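Local coordinates for protein inositol dehydrogenase (Lactobacillus casei, PDB 4MKX) that probably oxidises scyllo-inositol with NAD as cofactor, being a sugar alcohol dehydrogenase with a Rossmann-type nucleotide-binding domain, at residues I20-L25 against F85-S90; A79-V84 against A103-F108; I170-G175 against H257-E262; A229-T234 against A251-A256. All coordinates share one frame; numbering follows the deposited sequence.

Contact 1: I20-L25 against F85-S90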
loop_
_atom_site.group_PDB
_atom_site.type_symbol
_atom_site.label_atom_id
_atom_site.label_comp_id
_atom_site.label_asym_id
_atom_site.label_seq_id
_atom_site.Cartn_x
_atom_site.Cartn_y
_atom_site.Cartn_z
ATOM N N ILE A 20 24.402 35.279 8.484
ATOM C CA ILE A 20 24.991 34.256 7.628
ATOM C C ILE A 20 25.314 34.817 6.258
ATOM O O ILE A 20 24.541 35.588 5.698
ATOM C CB ILE A 20 24.007 33.069 7.480
ATOM C CG1 ILE A 20 23.757 32.460 8.863
ATOM C CG2 ILE A 20 24.549 32.019 6.504
ATOM C CD1 ILE A 20 22.786 31.318 8.865
ATOM N N GLY A 21 26.464 34.438 5.713
ATOM C CA GLY A 21 26.748 34.746 4.324
ATOM C C GLY A 21 26.732 33.467 3.517
ATOM O O GLY A 21 27.144 32.425 4.011
ATOM N N ILE A 22 26.253 33.549 2.282
ATOM C CA ILE A 22 26.152 32.376 1.438
ATOM C C ILE A 22 26.960 32.569 0.160
ATOM O O ILE A 22 27.059 33.678 -0.367
ATOM C CB ILE A 22 24.668 32.026 1.118
ATOM C CG1 ILE A 22 24.570 30.655 0.444
ATOM C CG2 ILE A 22 24.010 33.100 0.246
ATOM C CD1 ILE A 22 23.143 30.086 0.426
ATOM N N VAL A 23 27.558 31.488 -0.327
ATOM C CA VAL A 23 28.165 31.493 -1.645
ATOM C C VAL A 23 27.552 30.337 -2.417
ATOM O O VAL A 23 27.387 29.244 -1.872
ATOM C CB VAL A 23 29.706 31.360 -1.587
ATOM C CG1 VAL A 23 30.140 30.094 -0.827
ATOM C CG2 VAL A 23 30.286 31.381 -2.996
ATOM N N GLY A 24 27.196 30.584 -3.672
ATOM C CA GLY A 24 26.548 29.586 -4.497
ATOM C C GLY A 24 25.056 29.843 -4.485
ATOM O O GLY A 24 24.391 29.627 -3.468
ATOM N N LEU A 25 24.527 30.329 -5.602
ATOM C CA LEU A 25 23.108 30.627 -5.682
ATOM C C LEU A 25 22.482 29.907 -6.866
ATOM O O LEU A 25 21.623 30.448 -7.560
ATOM C CB LEU A 25 22.874 32.140 -5.737
ATOM C CG LEU A 25 23.142 32.877 -4.423
ATOM C CD1 LEU A 25 23.138 34.385 -4.625
ATOM C CD2 LEU A 25 22.117 32.490 -3.372
ATOM N N PHE A 85 27.476 29.676 4.585
ATOM C CA PHE A 85 26.928 28.480 3.956
ATOM C C PHE A 85 27.630 28.349 2.629
ATOM O O PHE A 85 27.537 29.245 1.781
ATOM C CB PHE A 85 25.431 28.642 3.691
ATOM C CG PHE A 85 24.553 27.940 4.688
ATOM C CD1 PHE A 85 24.579 28.306 6.028
ATOM C CD2 PHE A 85 23.693 26.933 4.282
ATOM C CE1 PHE A 85 23.772 27.668 6.956
ATOM C CE2 PHE A 85 22.888 26.278 5.203
ATOM C CZ PHE A 85 22.925 26.650 6.539
ATOM N N ILE A 86 28.342 27.243 2.441
ATOM C CA ILE A 86 29.080 27.033 1.215
ATOM C C ILE A 86 28.288 26.118 0.298
ATOM O O ILE A 86 28.136 24.922 0.569
ATOM C CB ILE A 86 30.466 26.469 1.515
ATOM C CG1 ILE A 86 31.277 27.529 2.261
ATOM C CG2 ILE A 86 31.188 26.065 0.224
ATOM C CD1 ILE A 86 32.506 26.984 2.971
ATOM N N VAL A 87 27.757 26.696 -0.776
ATOM C CA VAL A 87 26.936 25.951 -1.718
ATOM C C VAL A 87 27.462 26.164 -3.146
ATOM O O VAL A 87 26.712 26.142 -4.118
ATOM C CB VAL A 87 25.434 26.337 -1.587
ATOM C CG1 VAL A 87 24.548 25.188 -2.056
ATOM C CG2 VAL A 87 25.089 26.682 -0.145
ATOM N N SER A 88 28.774 26.370 -3.242
ATOM C CA SER A 88 29.484 26.519 -4.506
ATOM C C SER A 88 29.724 25.153 -5.141
ATOM O O SER A 88 29.465 24.127 -4.510
ATOM C CB SER A 88 30.831 27.183 -4.236
ATOM O OG SER A 88 31.496 26.547 -3.156
ATOM N N PRO A 89 30.207 25.127 -6.395
ATOM C CA PRO A 89 30.548 23.816 -6.962
ATOM C C PRO A 89 31.611 23.099 -6.127
ATOM O O PRO A 89 32.408 23.748 -5.454
ATOM C CB PRO A 89 31.100 24.173 -8.340
ATOM C CG PRO A 89 30.415 25.459 -8.692
ATOM C CD PRO A 89 30.280 26.204 -7.402
ATOM N N SER A 90 31.616 21.770 -6.183
ATOM C CA SER A 90 32.399 20.952 -5.259
ATOM C C SER A 90 33.891 21.255 -5.289
ATOM O O SER A 90 34.584 21.064 -4.290
ATOM C CB SER A 90 32.203 19.479 -5.603
ATOM O OG SER A 90 32.417 19.289 -6.986
#
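Ile20 and Ile22 both lean on the side chain of Phe85, one at the ring and one at its root, where two parallel strands of the Rossmann sheet run side by side. Ile20 brings its CG2 methyl obliquely to one ortho carbon of the ring, 3.7 Å from Phe85 CD1. Ile22 works nearer the root of the same side chain: its CG1, anti to the backbone N (chi1 -170°), lies 3.9 Å from Phe85 CB, and the extended chain carries CD1 on to Val87, where it stops 4.0 Å from Val87 CG2. Branched and aromatic residues suit this face because they are apolar enough to be buried and broad enough to meet from strand to strand. Val23 and Ile86 project from the other face, where Val23 CG1 rests against the CA of Ile86.

Between the two layers of side chains, backbone bonds fix the parallel register. Phe85 N donates to Gly21 O, Val23 N to Phe85 O at 3.1 Å, and Val87 N to Val23 O at 2.8 Å. Past the last bond the first chain bends at Gly24, whose CA approaches Val87 O; a side chain there would collide with Val87 O and Ser88 N, and at these backbone angles it would also be pressed against the carbonyl O of Val23. Gly24 fits the first glycine of a Rossmann-type GxGxxG pattern, consistent with a turn made for a dinucleotide.

Helix 27-38 covers the Ile22 and Phe85 face through Ala33 and Ile36, and Phe85 also stacks on Phe108 of strand 106-109. Helix 93-102 covers Val23 and Ile86 on the other face, while strand 43-49 continues the sheet beyond strand 18-23.

Contact 2: A79-V84 against A103-F108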
loop_
_atom_site.group_PDB
_atom_site.type_symbol
_atom_site.label_atom_id
_atom_site.label_comp_id
_atom_site.label_asym_id
_atom_site.label_seq_id
_atom_site.Cartn_x
_atom_site.Cartn_y
_atom_site.Cartn_z
ATOM N N ALA A 79 32.303 41.271 5.316
ATOM C CA ALA A 79 30.871 41.256 5.624
ATOM C C ALA A 79 30.600 41.139 7.120
ATOM O O ALA A 79 31.428 40.632 7.879
ATOM C CB ALA A 79 30.152 40.137 4.857
ATOM N N ASP A 80 29.438 41.618 7.549
ATOM C CA ASP A 80 29.060 41.498 8.949
ATOM C C ASP A 80 28.373 40.156 9.179
ATOM O O ASP A 80 27.161 40.097 9.370
ATOM C CB ASP A 80 28.122 42.639 9.349
ATOM C CG ASP A 80 27.777 42.623 10.825
ATOM O OD1 ASP A 80 28.538 42.022 11.620
ATOM O OD2 ASP A 80 26.747 43.230 11.193
ATOM N N ILE A 81 29.153 39.079 9.159
ATOM C CA ILE A 81 28.591 37.736 9.290
ATOM C C ILE A 81 29.311 36.928 10.362
ATOM O O ILE A 81 30.481 37.192 10.664
ATOM C CB ILE A 81 28.652 36.977 7.958
ATOM C CG1 ILE A 81 30.099 36.814 7.478
ATOM C CG2 ILE A 81 27.810 37.676 6.896
ATOM C CD1 ILE A 81 30.203 36.070 6.136
ATOM N N ASP A 82 28.618 35.934 10.920
ATOM C CA ASP A 82 29.176 35.073 11.959
ATOM C C ASP A 82 29.470 33.691 11.386
ATOM O O ASP A 82 30.267 32.934 11.942
ATOM C CB ASP A 82 28.168 34.909 13.090
ATOM C CG ASP A 82 27.701 36.238 13.646
ATOM O OD1 ASP A 82 28.571 37.053 14.021
ATOM O OD2 ASP A 82 26.473 36.473 13.686
ATOM N N ALA A 83 28.807 33.378 10.280
ATOM C CA ALA A 83 28.837 32.028 9.705
ATOM C C ALA A 83 28.648 32.063 8.202
ATOM O O ALA A 83 28.113 33.034 7.658
ATOM C CB ALA A 83 27.757 31.166 10.355
ATOM N N VAL A 84 29.061 30.985 7.526
ATOM C CA VAL A 84 28.927 30.915 6.081
ATOM C C VAL A 84 28.237 29.618 5.673
ATOM O O VAL A 84 28.397 28.605 6.340
ATOM C CB VAL A 84 30.295 30.985 5.368
ATOM C CG1 VAL A 84 31.006 32.283 5.695
ATOM C CG2 VAL A 84 31.167 29.807 5.762
ATOM N N ALA A 103 39.141 33.086 8.952
ATOM C CA ALA A 103 38.585 34.397 9.254
ATOM C C ALA A 103 37.607 34.335 10.417
ATOM O O ALA A 103 36.881 35.298 10.679
ATOM C CB ALA A 103 37.933 34.981 8.044
ATOM N N GLY A 104 37.599 33.206 11.118
ATOM C CA GLY A 104 36.810 33.056 12.326
ATOM C C GLY A 104 35.313 32.887 12.109
ATOM O O GLY A 104 34.515 33.315 12.942
ATOM N N LYS A 105 34.923 32.260 11.005
ATOM C CA LYS A 105 33.495 32.045 10.740
ATOM C C LYS A 105 33.123 30.575 10.884
ATOM O O LYS A 105 33.888 29.687 10.487
ATOM C CB LYS A 105 33.128 32.520 9.334
ATOM C CG LYS A 105 33.649 33.906 8.980
ATOM C CD LYS A 105 33.197 34.958 9.986
ATOM C CE LYS A 105 33.705 36.342 9.594
ATOM N NZ LYS A 105 33.417 37.374 10.638
ATOM N N HIS A 106 31.950 30.327 11.463
ATOM C CA HIS A 106 31.382 28.972 11.518
ATOM C C HIS A 106 31.020 28.542 10.109
ATOM O O HIS A 106 30.671 29.374 9.267
ATOM C CB HIS A 106 30.140 28.965 12.403
ATOM C CG HIS A 106 30.400 29.401 13.809
ATOM N ND1 HIS A 106 30.882 28.547 14.775
ATOM C CD2 HIS A 106 30.238 30.606 14.413
ATOM C CE1 HIS A 106 31.014 29.207 15.915
ATOM N NE2 HIS A 106 30.629 30.455 15.721
ATOM N N VAL A 107 31.102 27.243 9.835
ATOM C CA VAL A 107 30.964 26.781 8.464
ATOM C C VAL A 107 29.956 25.646 8.288
ATOM O O VAL A 107 30.057 24.612 8.950
ATOM C CB VAL A 107 32.320 26.289 7.907
ATOM C CG1 VAL A 107 32.134 25.701 6.509
ATOM C CG2 VAL A 107 33.326 27.437 7.892
ATOM N N PHE A 108 28.973 25.875 7.423
ATOM C CA PHE A 108 28.164 24.795 6.870
ATOM C C PHE A 108 28.620 24.601 5.434
ATOM O O PHE A 108 28.650 25.559 4.649
ATOM C CB PHE A 108 26.681 25.181 6.888
ATOM C CG PHE A 108 25.770 24.152 6.246
ATOM C CD1 PHE A 108 25.586 24.131 4.863
ATOM C CD2 PHE A 108 25.084 23.239 7.026
ATOM C CE1 PHE A 108 24.749 23.187 4.262
ATOM C CE2 PHE A 108 24.236 22.294 6.435
ATOM C CZ PHE A 108 24.074 22.278 5.047
HETATM O O HOH W 1 33.822 39.494 8.219
HETATM O O HOH W 2 31.907 33.756 14.252
#
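The imidazole of His106 turns an edge to Asp82, whose carbonyl O lies near the ring plane 3.4 Å from His106 CD2. At another point of the rim ND1 is hydrogen-bonded to the backbone N of Lys134, so the ring spans from one neighbouring segment to the next. Phe108 is the other flat group: of its side chain, CB is the atom near Val84 O, and its ring leads away and meets His32 edge-to-face.

Asp82 O also accepts from His106 N at 3.1 Å, on a lone pair in the carbonyl plane, and from a water that bridges it to Gly104 O. Val84 N to His106 O and Phe108 N to Val84 O continue the parallel pairing. Small Ala83 lets its CB sit 3.8 Å from His106 CB, whereas Val84 and Val107 lie side by side, CG2 to CG2, facing helix 93-102, which makes the beta-alpha-beta crossover between the strands.

Lys105 bends at chi2 (-56°) and then runs straight, which takes NZ to Ile81 O, 2.9 Å away. A second water links NZ weakly to Ala79 O. An alanine in place of Lys105 would probably leave Ile81 O without its ammonium donor and open a gap beside Val76 of helix 72-78. The ammonium thus uses main-chain carbonyl oxygens to tie down the loop that leads into strand 83-86; Asp80 and Asp82, both engaged with Lys19, could add at most a weak, longer-range attraction.

Contact 3: I170-G175 against H257-E262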
loop_
_atom_site.group_PDB
_atom_site.type_symbol
_atom_site.label_atom_id
_atom_site.label_comp_id
_atom_site.label_asym_id
_atom_site.label_seq_id
_atom_site.Cartn_x
_atom_site.Cartn_y
_atom_site.Cartn_z
ATOM N N ILE A 170 17.789 7.597 -7.496
ATOM C CA ILE A 170 17.576 7.703 -8.942
ATOM C C ILE A 170 16.860 9.019 -9.287
ATOM O O ILE A 170 15.723 9.242 -8.880
ATOM C CB ILE A 170 16.761 6.520 -9.490
ATOM C CG1 ILE A 170 17.282 5.184 -8.935
ATOM C CG2 ILE A 170 16.829 6.493 -11.020
ATOM C CD1 ILE A 170 16.447 3.973 -9.398
ATOM N N ASP A 171 17.542 9.883 -10.034
ATOM C CA ASP A 171 16.980 11.171 -10.431
ATOM C C ASP A 171 15.940 10.961 -11.510
ATOM O O ASP A 171 16.003 9.985 -12.258
ATOM C CB ASP A 171 18.079 12.103 -10.968
ATOM C CG ASP A 171 18.652 13.022 -9.905
ATOM O OD1 ASP A 171 18.065 13.146 -8.810
ATOM O OD2 ASP A 171 19.699 13.641 -10.179
ATOM N N PRO A 172 14.972 11.878 -11.600
ATOM C CA PRO A 172 13.890 11.745 -12.579
ATOM C C PRO A 172 14.359 11.903 -14.019
ATOM O O PRO A 172 15.265 12.692 -14.301
ATOM C CB PRO A 172 12.947 12.895 -12.212
ATOM C CG PRO A 172 13.802 13.886 -11.513
ATOM C CD PRO A 172 14.805 13.076 -10.752
ATOM N N ALA A 173 13.720 11.154 -14.916
ATOM C CA ALA A 173 14.014 11.193 -16.343
ATOM C C ALA A 173 13.878 12.609 -16.890
ATOM O O ALA A 173 14.533 12.963 -17.867
ATOM C CB ALA A 173 13.078 10.251 -17.085
ATOM N N ALA A 174 13.027 13.409 -16.248
ATOM C CA ALA A 174 12.791 14.799 -16.639
ATOM C C ALA A 174 14.057 15.649 -16.694
ATOM O O ALA A 174 14.061 16.716 -17.311
ATOM C CB ALA A 174 11.761 15.451 -15.712
ATOM N N GLY A 175 15.129 15.195 -16.052
ATOM C CA GLY A 175 16.371 15.945 -16.047
ATOM C C GLY A 175 17.446 15.383 -16.963
ATOM O O GLY A 175 18.542 15.934 -17.045
ATOM N N HIS A 257 9.180 7.455 -12.910
ATOM C CA HIS A 257 8.070 7.721 -11.997
ATOM C C HIS A 257 8.285 8.898 -11.049
ATOM O O HIS A 257 7.375 9.258 -10.295
ATOM C CB HIS A 257 7.708 6.458 -11.205
ATOM C CG HIS A 257 8.841 5.904 -10.398
ATOM N ND1 HIS A 257 9.924 5.269 -10.973
ATOM C CD2 HIS A 257 9.069 5.901 -9.063
ATOM C CE1 HIS A 257 10.763 4.889 -10.026
ATOM N NE2 HIS A 257 10.264 5.252 -8.855
ATOM N N GLY A 258 9.472 9.489 -11.095
ATOM C CA GLY A 258 9.800 10.611 -10.233
ATOM C C GLY A 258 11.157 10.442 -9.582
ATOM O O GLY A 258 12.034 9.777 -10.124
ATOM N N TYR A 259 11.323 11.053 -8.410
ATOM C CA TYR A 259 12.577 11.011 -7.670
ATOM C C TYR A 259 12.556 9.809 -6.742
ATOM O O TYR A 259 11.789 9.788 -5.772
ATOM C CB TYR A 259 12.694 12.300 -6.851
ATOM C CG TYR A 259 13.977 12.490 -6.064
ATOM C CD1 TYR A 259 15.222 12.378 -6.667
ATOM C CD2 TYR A 259 13.929 12.817 -4.719
ATOM C CE1 TYR A 259 16.385 12.566 -5.940
ATOM C CE2 TYR A 259 15.079 13.020 -3.981
ATOM C CZ TYR A 259 16.308 12.897 -4.600
ATOM O OH TYR A 259 17.474 13.086 -3.883
ATOM N N HIS A 260 13.373 8.802 -7.034
ATOM C CA HIS A 260 13.307 7.567 -6.256
ATOM C C HIS A 260 14.505 7.465 -5.334
ATOM O O HIS A 260 15.612 7.165 -5.773
ATOM C CB HIS A 260 13.240 6.333 -7.150
ATOM C CG HIS A 260 12.949 5.070 -6.397
ATOM N ND1 HIS A 260 11.705 4.472 -6.396
ATOM C CD2 HIS A 260 13.730 4.307 -5.595
ATOM C CE1 HIS A 260 11.741 3.380 -5.655
ATOM N NE2 HIS A 260 12.959 3.253 -5.158
ATOM N N VAL A 261 14.276 7.730 -4.054
ATOM C CA VAL A 261 15.299 7.546 -3.027
ATOM C C VAL A 261 14.708 6.614 -1.985
ATOM O O VAL A 261 13.692 6.918 -1.357
ATOM C CB VAL A 261 15.719 8.874 -2.393
ATOM C CG1 VAL A 261 16.607 8.639 -1.191
ATOM C CG2 VAL A 261 16.482 9.702 -3.415
ATOM N N GLU A 262 15.322 5.454 -1.842
ATOM C CA GLU A 262 14.756 4.382 -1.044
ATOM C C GLU A 262 15.915 3.723 -0.318
ATOM O O GLU A 262 16.985 3.544 -0.896
ATOM C CB GLU A 262 14.072 3.347 -1.949
ATOM C CG GLU A 262 13.522 2.114 -1.202
ATOM C CD GLU A 262 13.163 0.978 -2.116
ATOM O OE1 GLU A 262 13.440 1.071 -3.337
ATOM O OE2 GLU A 262 12.611 -0.039 -1.622
#
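Tyr259 and Asp171 stand side by side where strands 162-172 and 260-267 lie next to each other in the mixed sheet that forms the C-terminal domain of Gfo/Idh/MocA enzymes. From CB the tyrosine side chain starts with CG anti to the backbone N (chi1 -177°), which sends the ring out alongside the Asp171 side chain. Its CD1 comes first, 3.9 Å from Ile170 O and 4.2 Å from Pro172 CD. CE1 then lies 3.4 Å from Asp171 OD1, which sits at the ring edge near its plane, the carboxylate turned 34° from the ring. An oxygen thus meets the partly positive C-H edge. At the tip, OH lies 3.6 Å from Val261 CG2, the methyl that also covers one face of the ring, offset toward the rim. Around the ring stand Phe299, Arg302 and Phe303.

The strands are joined at Ile170 and His260, an antiparallel hydrogen-bonded pair: Ile170 N donates to His260 O at 2.8 Å, and His260 N returns the bond to Ile170 O. Gly258 suits the approach to this strand because its backbone angles would jam a side chain against the preceding carbonyl, and Pro172 covers Gly258 O with its CA and CB.

His260 is held at both nitrogens: ND1 shares a hydrogen bond with His257 NE2. Glu262, partner of the other nitrogen, is salt-bridged through OE2 to Arg166 and through OE1 to Arg273 of another subunit. His260 NE2 donates to Glu262 OE1 at 2.9 Å, with that oxygen in the imidazole plane but met on its anti side, 34° out of the carboxylate plane.

Contact 4: A229-T234 against A251-A256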
loop_
_atom_site.group_PDB
_atom_site.type_symbol
_atom_site.label_atom_id
_atom_site.label_comp_id
_atom_site.label_asym_id
_atom_site.label_seq_id
_atom_site.Cartn_x
_atom_site.Cartn_y
_atom_site.Cartn_z
ATOM N N ALA A 229 31.112 10.356 -23.013
ATOM C CA ALA A 229 31.315 11.429 -22.048
ATOM C C ALA A 229 31.857 10.904 -20.720
ATOM O O ALA A 229 32.078 11.675 -19.782
ATOM C CB ALA A 229 30.014 12.185 -21.826
ATOM N N GLY A 230 32.070 9.594 -20.645
ATOM C CA GLY A 230 32.522 8.975 -19.412
ATOM C C GLY A 230 31.518 9.198 -18.298
ATOM O O GLY A 230 31.888 9.422 -17.141
ATOM N N GLU A 231 30.238 9.173 -18.653
ATOM C CA GLU A 231 29.185 9.277 -17.658
ATOM C C GLU A 231 28.331 8.020 -17.658
ATOM O O GLU A 231 28.468 7.178 -18.536
ATOM C CB GLU A 231 28.318 10.516 -17.888
ATOM C CG GLU A 231 28.727 11.718 -17.054
ATOM C CD GLU A 231 28.565 11.498 -15.549
ATOM O OE1 GLU A 231 28.020 10.452 -15.124
ATOM O OE2 GLU A 231 28.987 12.384 -14.781
ATOM N N LEU A 232 27.475 7.887 -16.653
ATOM C CA LEU A 232 26.615 6.714 -16.533
ATOM C C LEU A 232 25.201 7.160 -16.288
ATOM O O LEU A 232 24.973 8.103 -15.526
ATOM C CB LEU A 232 27.047 5.834 -15.359
ATOM C CG LEU A 232 28.201 4.864 -15.568
ATOM C CD1 LEU A 232 28.586 4.211 -14.252
ATOM C CD2 LEU A 232 27.813 3.821 -16.605
ATOM N N GLU A 233 24.247 6.475 -16.909
ATOM C CA GLU A 233 22.842 6.749 -16.640
ATOM C C GLU A 233 22.296 5.862 -15.520
ATOM O O GLU A 233 21.429 6.289 -14.763
ATOM C CB GLU A 233 22.006 6.585 -17.906
ATOM C CG GLU A 233 21.853 5.165 -18.345
ATOM C CD GLU A 233 20.914 5.017 -19.507
ATOM O OE1 GLU A 233 20.910 5.920 -20.375
ATOM O OE2 GLU A 233 20.197 3.995 -19.551
ATOM N N THR A 234 22.781 4.624 -15.423
ATOM C CA THR A 234 22.417 3.742 -14.312
ATOM C C THR A 234 23.634 2.944 -13.908
ATOM O O THR A 234 24.385 2.470 -14.762
ATOM C CB THR A 234 21.303 2.737 -14.685
ATOM O OG1 THR A 234 20.271 3.404 -15.414
ATOM C CG2 THR A 234 20.700 2.119 -13.426
ATOM N N ALA A 251 22.315 3.710 -8.494
ATOM C CA ALA A 251 22.266 5.143 -8.758
ATOM C C ALA A 251 21.831 5.308 -10.195
ATOM O O ALA A 251 22.182 4.509 -11.059
ATOM C CB ALA A 251 23.620 5.783 -8.545
ATOM N N GLY A 252 21.061 6.345 -10.467
ATOM C CA GLY A 252 20.598 6.518 -11.815
ATOM C C GLY A 252 20.113 7.918 -12.052
ATOM O O GLY A 252 19.942 8.700 -11.115
ATOM N N ARG A 253 19.888 8.221 -13.322
ATOM C CA ARG A 253 19.430 9.541 -13.705
ATOM C C ARG A 253 18.167 9.458 -14.539
ATOM O O ARG A 253 17.717 10.465 -15.086
ATOM C CB ARG A 253 20.531 10.247 -14.489
ATOM C CG ARG A 253 21.877 10.222 -13.799
ATOM C CD ARG A 253 22.901 11.006 -14.594
ATOM N NE ARG A 253 24.172 11.140 -13.887
ATOM C CZ ARG A 253 24.405 12.038 -12.929
ATOM N NH1 ARG A 253 23.449 12.876 -12.547
ATOM N NH2 ARG A 253 25.598 12.088 -12.351
ATOM N N ASN A 254 17.579 8.267 -14.622
ATOM C CA ASN A 254 16.468 8.059 -15.548
ATOM C C ASN A 254 15.246 7.334 -14.967
ATOM O O ASN A 254 14.760 6.368 -15.553
ATOM C CB ASN A 254 16.979 7.306 -16.785
ATOM C CG ASN A 254 16.038 7.418 -17.971
ATOM O OD1 ASN A 254 15.385 8.443 -18.162
ATOM N ND2 ASN A 254 15.964 6.357 -18.773
ATOM N N ALA A 255 14.750 7.792 -13.822
ATOM C CA ALA A 255 13.541 7.199 -13.243
ATOM C C ALA A 255 12.296 7.809 -13.871
ATOM O O ALA A 255 12.102 9.022 -13.833
ATOM C CB ALA A 255 13.506 7.391 -11.719
ATOM N N ALA A 256 11.436 6.974 -14.434
ATOM C CA ALA A 256 10.252 7.494 -15.103
ATOM C C ALA A 256 9.193 8.002 -14.124
ATOM O O ALA A 256 8.395 8.881 -14.466
ATOM C CB ALA A 256 9.661 6.439 -16.030
HETATM O O HOH W 3 18.457 5.342 -14.133
#
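Arg253 sets out with CG anti to its own carbonyl carbon (chi1 -51°) and stays extended as far as NE, while Glu231 bends at chi2 (-64°), so that the two chains cross at about a right angle. Their carboxylate and guanidinium planes are 87° apart, and Glu231 OE1 remains 4.0 Å from Arg253 NH2, too far for a salt bridge. The carboxylate instead turns back on its own loop: OE1 accepts from Leu232 N at 3.0 Å with its anti lone pair. Leu232 O lies in the guanidinium plane at its edge, 3.5 Å from Arg253 NE.

The backbones meet more closely. Glu233 O accepts from Arg253 N at 2.9 Å and also touches Gly252 CA, at 3.1 Å, where a side chain would come close to Glu233 O and Thr234 CG2. Thr234 pairs with Gly252 as an antiparallel non-hydrogen-bonded pair, and its hydroxyl receives a hydrogen bond from a water that accepts from Asn254 N, a bridge from the loop to the residue just past the corner at Arg253.

The charge of Arg253 has its salt-bridge partner in Asp194 of helix 191-195. A leucine in its place would probably leave Asp194 without this mate and take from Glu231 the positive charge of this guanidinium. A long cation thus suits the corner: it answers a carboxylate outside the loop and would be expected to steady the negative charge of Glu231 from a distance, while main-chain bonding sets the loop's position.

The four contacts fall into two pairs, one in each domain. Contacts 1 and 2, with centres 12 Å apart, share strand 83-86 and join it to strands 18-23 and 106-109 of the parallel Rossmann sheet; their segments alternate along the chain. Contacts 3 and 4, 10 Å apart, lie in the mixed C-terminal sheet, where strands 162-172 and 246-252 are neighbours, and contact 4 is nested within the loop that contact 3 closes. Asp171 N to Gly252 O, at 2.9 Å, is a probable hydrogen bond between them. The pairs follow in series, and contacts 1 and 3 have centres 25 Å apart. Contacts 3 and 4 also touch the third subunit, linking this sheet to the tetramer.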